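Excinuclease ABC, subunit A. (Deinococcus radiodurans, PDB 2VF7) probably binds DNA and recognises damage in it for excision repair, as a zinc-containing ABC protein that binds and hydrolyses ATP. Local coordinates at residues A[40-45]-A[448-453]. The protein carries 1 engineered substitution. Residues are numbered along the deposited sequence; the frame is centred on the assembly and turned at random.
Sequences VFTGVS and DWLVDV. With ADP (adenosine-5'-diphosphate), chain E.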
ATOM      1  N   VAL A  40      20.203  18.374 -14.955  1.00 52.75           N
ATOM      2  CA  VAL A  40      19.113  18.784 -15.847  1.00 52.88           C
ATOM      3  C   VAL A  40      19.122  17.917 -17.102  1.00 52.85           C
ATOM      4  O   VAL A  40      20.162  17.708 -17.698  1.00 52.96           O
ATOM      5  CB  VAL A  40      19.190  20.312 -16.182  1.00 53.40           C
ATOM      6  CG1 VAL A  40      18.112  20.720 -17.148  1.00 53.38           C
ATOM      7  CG2 VAL A  40      19.039  21.139 -14.917  1.00 52.68           C
ATOM      8  N   PHE A  41      17.962  17.381 -17.461  1.00 53.41           N
ATOM      9  CA  PHE A  41      17.796  16.561 -18.651  1.00 54.00           C
ATOM     10  C   PHE A  41      17.180  17.427 -19.737  1.00 54.26           C
ATOM     11  O   PHE A  41      16.120  18.021 -19.527  1.00 54.74           O
ATOM     12  CB  PHE A  41      16.914  15.337 -18.340  1.00 53.91           C
ATOM     13  CG  PHE A  41      17.542  14.370 -17.340  1.00 53.99           C
ATOM     14  CD1 PHE A  41      18.151  13.205 -17.773  1.00 53.81           C
ATOM     15  CD2 PHE A  41      17.541  14.651 -15.967  1.00 54.97           C
ATOM     16  CE1 PHE A  41      18.743  12.312 -16.852  1.00 54.86           C
ATOM     17  CE2 PHE A  41      18.146  13.785 -15.045  1.00 54.96           C
ATOM     18  CZ  PHE A  41      18.734  12.601 -15.496  1.00 55.18           C
ATOM     19  N   THR A  42      17.856  17.520 -20.885  1.00 54.17           N
ATOM     20  CA  THR A  42      17.459  18.480 -21.930  1.00 53.89           C
ATOM     21  C   THR A  42      17.385  17.914 -23.356  1.00 53.66           C
ATOM     22  O   THR A  42      17.822  16.794 -23.617  1.00 53.73           O
ATOM     23  CB  THR A  42      18.333  19.761 -21.910  1.00 53.79           C
ATOM     24  OG1 THR A  42      19.593  19.502 -22.535  1.00 53.08           O
ATOM     25  CG2 THR A  42      18.560  20.243 -20.484  1.00 53.78           C
ATOM     26  N   GLY A  43      16.827  18.701 -24.273  1.00 53.12           N
ATOM     27  CA  GLY A  43      16.637  18.267 -25.648  1.00 52.72           C
ATOM     28  C   GLY A  43      15.204  18.497 -26.101  1.00 52.41           C
ATOM     29  O   GLY A  43      14.345  18.802 -25.272  1.00 52.39           O
ATOM     30  N   VAL A  44      14.943  18.347 -27.404  1.00 51.84           N
ATOM     31  CA  VAL A  44      13.614  18.648 -27.967  1.00 51.85           C
ATOM     32  C   VAL A  44      12.548  17.757 -27.357  1.00 51.92           C
ATOM     33  O   VAL A  44      12.858  16.773 -26.680  1.00 53.23           O
ATOM     34  CB  VAL A  44      13.562  18.603 -29.533  1.00 51.18           C
ATOM     35  CG1 VAL A  44      14.488  19.646 -30.142  1.00 51.14           C
ATOM     36  CG2 VAL A  44      13.891  17.221 -30.053  1.00 52.03           C
ATOM     37  N   SER A  45      11.291  18.122 -27.559  1.00 52.34           N
ATOM     38  CA  SER A  45      10.187  17.353 -27.022  1.00 52.34           C
ATOM     39  C   SER A  45      10.049  16.114 -27.866  1.00 52.12           C
ATOM     40  O   SER A  45      10.227  16.161 -29.074  1.00 52.03           O
ATOM     41  CB  SER A  45       8.899  18.171 -27.044  1.00 52.30           C
ATOM     42  OG  SER A  45       8.460  18.333 -28.365  1.00 53.56           O
ATOM     43  N   ASP A 448      24.675  21.770 -12.336  1.00 54.52           N
ATOM     44  CA  ASP A 448      25.967  21.145 -12.073  1.00 53.67           C
ATOM     45  C   ASP A 448      26.354  20.228 -13.242  1.00 53.48           C
ATOM     46  O   ASP A 448      27.517  20.161 -13.635  1.00 53.73           O
ATOM     47  CB  ASP A 448      25.924  20.345 -10.759  1.00 53.41           C
ATOM     48  CG  ASP A 448      25.728  21.235  -9.511  1.00 53.19           C
ATOM     49  OD1 ASP A 448      24.881  20.909  -8.640  1.00 51.83           O
ATOM     50  OD2 ASP A 448      26.432  22.248  -9.386  1.00 51.28           O
ATOM     51  N   TRP A 449      25.362  19.535 -13.793  1.00 52.58           N
ATOM     52  CA  TRP A 449      25.566  18.540 -14.839  1.00 51.77           C
ATOM     53  C   TRP A 449      24.344  18.572 -15.769  1.00 52.24           C
ATOM     54  O   TRP A 449      23.237  18.958 -15.354  1.00 51.70           O
ATOM     55  CB  TRP A 449      25.695  17.171 -14.171  1.00 50.59           C
ATOM     56  CG  TRP A 449      26.124  15.979 -15.009  1.00 48.73           C
ATOM     57  CD1 TRP A 449      25.305  15.111 -15.665  1.00 48.70           C
ATOM     58  CD2 TRP A 449      27.460  15.470 -15.179  1.00 47.20           C
ATOM     59  NE1 TRP A 449      26.040  14.122 -16.270  1.00 47.78           N
ATOM     60  CE2 TRP A 449      27.366  14.311 -15.976  1.00 46.84           C
ATOM     61  CE3 TRP A 449      28.724  15.894 -14.751  1.00 47.05           C
ATOM     62  CZ2 TRP A 449      28.482  13.579 -16.367  1.00 47.20           C
ATOM     63  CZ3 TRP A 449      29.837  15.168 -15.143  1.00 48.52           C
ATOM     64  CH2 TRP A 449      29.708  14.023 -15.951  1.00 48.60           C
ATOM     65  N   LEU A 450      24.540  18.180 -17.026  1.00 52.70           N
ATOM     66  CA  LEU A 450      23.407  18.078 -17.929  1.00 53.23           C
ATOM     67  C   LEU A 450      23.453  16.890 -18.875  1.00 53.21           C
ATOM     68  O   LEU A 450      24.504  16.504 -19.344  1.00 53.36           O
ATOM     69  CB  LEU A 450      23.172  19.411 -18.659  1.00 53.30           C
ATOM     70  CG  LEU A 450      23.631  19.694 -20.071  1.00 54.00           C
ATOM     71  CD1 LEU A 450      22.767  18.953 -21.096  1.00 55.73           C
ATOM     72  CD2 LEU A 450      23.543  21.194 -20.282  1.00 53.38           C
ATOM     73  N   VAL A 451      22.290  16.302 -19.122  1.00 53.78           N
ATOM     74  CA  VAL A 451      22.140  15.194 -20.065  1.00 53.75           C
ATOM     75  C   VAL A 451      21.272  15.626 -21.259  1.00 54.14           C
ATOM     76  O   VAL A 451      20.057  15.821 -21.109  1.00 53.60           O
ATOM     77  CB  VAL A 451      21.493  13.971 -19.391  1.00 53.62           C
ATOM     78  CG1 VAL A 451      21.605  12.754 -20.284  1.00 52.63           C
ATOM     79  CG2 VAL A 451      22.113  13.701 -17.998  1.00 53.24           C
ATOM     80  N   ASP A 452      21.899  15.774 -22.430  1.00 54.39           N
ATOM     81  CA  ASP A 452      21.182  16.190 -23.648  1.00 54.73           C
ATOM     82  C   ASP A 452      20.838  14.979 -24.499  1.00 54.91           C
ATOM     83  O   ASP A 452      21.719  14.217 -24.920  1.00 54.86           O
ATOM     84  CB  ASP A 452      21.977  17.230 -24.466  1.00 54.42           C
ATOM     85  CG  ASP A 452      21.083  18.065 -25.392  1.00 54.61           C
ATOM     86  OD1 ASP A 452      21.366  18.131 -26.618  1.00 53.54           O
ATOM     87  OD2 ASP A 452      20.098  18.673 -24.899  1.00 52.91           O
ATOM     88  N   VAL A 453      19.542  14.827 -24.748  1.00 55.21           N
ATOM     89  CA  VAL A 453      18.980  13.630 -25.360  1.00 55.45           C
ATOM     90  C   VAL A 453      18.536  13.866 -26.827  1.00 55.89           C
ATOM     91  O   VAL A 453      17.902  14.875 -27.150  1.00 55.16           O
ATOM     92  CB  VAL A 453      17.795  13.068 -24.505  1.00 54.98           C
ATOM     93  CG1 VAL A 453      17.123  11.921 -25.192  1.00 54.96           C
ATOM     94  CG2 VAL A 453      18.269  12.612 -23.133  1.00 55.43           C
TER
HETATM   95  PB  ADP E 902      10.375  14.150 -23.878  1.00 43.47           P
HETATM   96  O1B ADP E 902      11.617  14.873 -24.317  1.00 47.23           O
HETATM   97  O2B ADP E 902       9.119  14.668 -24.515  1.00 45.01           O
HETATM   98  O3B ADP E 902      10.269  14.054 -22.368  1.00 46.30           O
HETATM   99  PA  ADP E 902       9.357  11.562 -24.171  1.00 39.89           P
HETATM  100  O1A ADP E 902       8.087  12.276 -23.703  1.00 37.11           O
HETATM  101  O2A ADP E 902       9.901  10.442 -23.347  1.00 42.67           O
HETATM  102  O3A ADP E 902      10.524  12.634 -24.426  1.00 40.97           O
HETATM  103  O5' ADP E 902       9.009  10.920 -25.604  1.00 41.35           O
HETATM  104  C5' ADP E 902       9.720   9.839 -26.213  1.00 39.25           C
HETATM  105  C4' ADP E 902       8.713   8.789 -26.651  1.00 39.34           C
HETATM  106  O4' ADP E 902       8.157   8.181 -25.479  1.00 39.71           O
HETATM  107  C3' ADP E 902       7.525   9.320 -27.454  1.00 39.63           C
HETATM  108  O3' ADP E 902       7.183   8.411 -28.530  1.00 36.89           O
HETATM  109  C2' ADP E 902       6.425   9.382 -26.403  1.00 39.03           C
HETATM  110  O2' ADP E 902       5.109   9.357 -26.947  1.00 39.62           O
HETATM  111  C1' ADP E 902       6.734   8.164 -25.540  1.00 39.55           C
HETATM  112  N9  ADP E 902       6.212   8.265 -24.164  1.00 39.48           N
HETATM  113  C8  ADP E 902       6.570   9.200 -23.258  1.00 39.84           C
HETATM  114  N7  ADP E 902       5.923   9.057 -22.085  1.00 37.04           N
HETATM  115  C5  ADP E 902       5.128   7.980 -22.242  1.00 38.64           C
HETATM  116  C6  ADP E 902       4.198   7.246 -21.368  1.00 38.51           C
HETATM  117  N6  ADP E 902       3.970   7.674 -20.098  1.00 40.16           N
HETATM  118  N1  ADP E 902       3.577   6.173 -21.887  1.00 40.37           N
HETATM  119  C2  ADP E 902       3.789   5.739 -23.151  1.00 39.14           C
HETATM  120  N3  ADP E 902       4.631   6.349 -23.994  1.00 40.30           N
HETATM  121  C4  ADP E 902       5.324   7.455 -23.599  1.00 39.63           C
HETATM  122  O   HOH W   1      17.101  17.309 -28.520  1.00 38.43           O
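The strand leading into the Walker A P-loop pairs in parallel with strand 449-453 in the core sheet of an ABC-type nucleotide-binding domain whose P-loop holds ADP. Four backbone bonds form the ladder: Val40 N to Trp449 O, Val451 N to Val40 O, Thr42 N to Val451 O and Val453 N to Thr42 O. On the face carrying Thr42 and Asp452, Thr42 OG1 donates to Asp452 OD2 at 2.6 Å, reaching the anti side of the carboxylate 18° out of its plane. With CG anti to its backbone N and beside the carbonyl carbon (chi1 -158°), the Asp452 carboxylate comes towards Thr42, whose side chain it crosses at about a right angle. Thr481 OG1 also bonds OD2 and Ser479 OG bonds OD1, so hydroxyls hold both oxygens of this buried carboxylate. An alanine in place of Asp452 would probably leave the Thr42 hydroxyl without its carboxylate acceptor and Ser479 and Thr481 without the oxygens they bond. Leu450 CD1 lies 3.5 Å from Thr42 OG1, and Ile444 of helix 441-444 packs on Val40, Thr42 and Leu450. On the other face Phe41 and Val451 run side by side, and Val451 CG2 makes an off-centre CH-pi contact 4.3 Å from the centre of the Phe41 ring. Where the strands part, a water bridges Val44 N and Val453 O, its oxygen 2.9 Å from Val453 O.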